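Local structure of putative phosphosugar isomerase (Silicibacter pomeroyi DSS-3, 3FJ1) at residues A[218-223]-A[235-240]. The protein is a putative phosphosugar isomerase of the SIS family that probably binds phosphorylated sugars or related carbohydrate derivatives, though its actual reaction is not established. Numbering follows the deposited sequence.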
loop_
_atom_site.group_PDB
_atom_site.type_symbol
_atom_site.label_atom_id
_atom_site.label_comp_id
_atom_site.label_asym_id
_atom_site.label_seq_id
_atom_site.Cartn_x
_atom_site.Cartn_y
_atom_site.Cartn_z
ATOM N N ALA A 218 -0.697 6.893 7.866
ATOM C CA ALA A 218 -1.049 5.572 8.421
ATOM C C ALA A 218 -2.409 5.621 9.119
ATOM O O ALA A 218 -3.242 4.726 8.945
ATOM C CB ALA A 218 0.070 5.063 9.386
ATOM N N VAL A 219 -2.655 6.670 9.904
ATOM C CA VAL A 219 -3.964 6.819 10.584
ATOM C C VAL A 219 -5.025 7.302 9.572
ATOM O O VAL A 219 -6.187 6.990 9.734
ATOM C CB VAL A 219 -3.930 7.737 11.889
ATOM C CG1 VAL A 219 -3.013 7.123 12.986
ATOM C CG2 VAL A 219 -3.582 9.168 11.553
ATOM N N SER A 220 -4.652 8.052 8.523
ATOM C CA SER A 220 -5.594 8.397 7.466
ATOM C C SER A 220 -6.103 7.088 6.795
ATOM O O SER A 220 -7.297 6.924 6.518
ATOM C CB SER A 220 -4.925 9.319 6.437
ATOM O OG SER A 220 -5.850 9.700 5.427
ATOM N N ASN A 221 -5.204 6.148 6.572
ATOM C CA ASN A 221 -5.556 4.859 5.940
ATOM C C ASN A 221 -6.469 4.057 6.883
ATOM O O ASN A 221 -7.461 3.461 6.485
ATOM C CB ASN A 221 -4.286 4.025 5.655
ATOM C CG ASN A 221 -3.442 4.586 4.530
ATOM O OD1 ASN A 221 -3.857 5.521 3.836
ATOM N ND2 ASN A 221 -2.260 4.027 4.340
ATOM N N GLU A 222 -6.096 4.032 8.152
ATOM C CA GLU A 222 -6.877 3.320 9.198
ATOM C C GLU A 222 -8.279 3.909 9.312
ATOM O O GLU A 222 -9.259 3.178 9.430
ATOM C CB GLU A 222 -6.129 3.421 10.548
ATOM C CG GLU A 222 -6.890 3.022 11.853
ATOM C CD GLU A 222 -7.321 1.560 11.960
ATOM O OE1 GLU A 222 -6.968 0.761 11.080
ATOM O OE2 GLU A 222 -8.046 1.212 12.952
ATOM N N ALA A 223 -8.356 5.234 9.270
ATOM C CA ALA A 223 -9.629 5.954 9.386
ATOM C C ALA A 223 -10.595 5.558 8.250
ATOM O O ALA A 223 -11.764 5.225 8.506
ATOM C CB ALA A 223 -9.380 7.455 9.403
ATOM N N ALA A 235 -15.260 5.187 1.937
ATOM C CA ALA A 235 -14.205 6.119 2.273
ATOM C C ALA A 235 -12.936 5.781 1.511
ATOM O O ALA A 235 -12.707 4.612 1.144
ATOM C CB ALA A 235 -13.930 6.137 3.772
ATOM N N GLU A 236 -12.097 6.788 1.284
ATOM C CA GLU A 236 -10.805 6.598 0.603
ATOM C C GLU A 236 -9.763 7.500 1.251
ATOM O O GLU A 236 -10.056 8.673 1.518
ATOM C CB GLU A 236 -10.886 6.936 -0.889
ATOM C CG GLU A 236 -11.749 6.015 -1.728
ATOM C CD GLU A 236 -11.917 6.516 -3.162
ATOM O OE1 GLU A 236 -10.991 7.161 -3.711
ATOM O OE2 GLU A 236 -12.980 6.274 -3.747
ATOM N N SER A 237 -8.575 6.945 1.495
ATOM C CA SER A 237 -7.452 7.669 2.060
ATOM C C SER A 237 -6.402 8.043 0.996
ATOM O O SER A 237 -6.007 7.211 0.160
ATOM C CB SER A 237 -6.772 6.821 3.132
ATOM O OG SER A 237 -5.675 7.531 3.662
ATOM N N TYR A 238 -5.885 9.258 1.084
ATOM C CA TYR A 238 -4.893 9.716 0.145
ATOM C C TYR A 238 -3.798 10.476 0.823
ATOM O O TYR A 238 -4.037 11.120 1.853
ATOM C CB TYR A 238 -5.511 10.725 -0.830
ATOM C CG TYR A 238 -6.529 10.158 -1.784
ATOM C CD1 TYR A 238 -7.890 10.131 -1.467
ATOM C CD2 TYR A 238 -6.134 9.703 -3.015
ATOM C CE1 TYR A 238 -8.826 9.617 -2.372
ATOM C CE2 TYR A 238 -7.037 9.208 -3.905
ATOM C CZ TYR A 238 -8.371 9.145 -3.574
ATOM O OH TYR A 238 -9.230 8.624 -4.538
ATOM N N SER A 239 -2.598 10.428 0.229
ATOM C CA SER A 239 -1.588 11.390 0.594
ATOM C C SER A 239 -2.110 12.749 0.117
ATOM O O SER A 239 -2.577 12.878 -1.018
ATOM C CB SER A 239 -0.243 11.092 -0.085
ATOM O OG SER A 239 0.710 12.127 0.175
ATOM N N SER A 240 -1.919 13.783 0.932
ATOM C CA SER A 240 -2.295 15.151 0.570
ATOM C C SER A 240 -1.428 15.646 -0.619
ATOM O O SER A 240 -1.814 16.537 -1.374
ATOM C CB SER A 240 -2.142 16.048 1.803
ATOM O OG SER A 240 -0.831 15.996 2.322
HETATM O O HOH W 1 -3.431 5.895 1.072
#
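Asn221, on helix 217-231, and Ser237, on strand 235-239, have their CA atoms 5.2 Å apart where the two segments run nearly antiparallel, at 168°. The segment axes approach to 7.2 Å. This is the helix-to-strand return of a beta-alpha-beta crossover in the second SIS domain: the chain leaves strand 208-212, runs back along the helix and re-enters the parallel sheet beside that strand, as its edge within this chain. The helix face toward the strand meets it through hydroxyls and an amide. The chi1 of Ser237, 179°, turns OG away from the backbone N and sets the hydroxyl between Ser220 and Asn221. Ser237 OG accepts a hydrogen bond from Ser220 OG at 2.8 Å. Ser237 OG in turn donates to Asn221 OD1 at 2.7 Å, in the carbonyl plane, with a C=O...O angle of 145°. With an alanine here, the Ser220 hydroxyl would probably lose this acceptor and Asn221 OD1 one of its two donors, leaving the amide freer to turn. The Asn221 side chain also touches His56 of helix 53-69. A water gives the amide oxygen its second donor, 2.8 Å from Asn221 OD1, and the same water donates to Ser237 O at 3.0 Å.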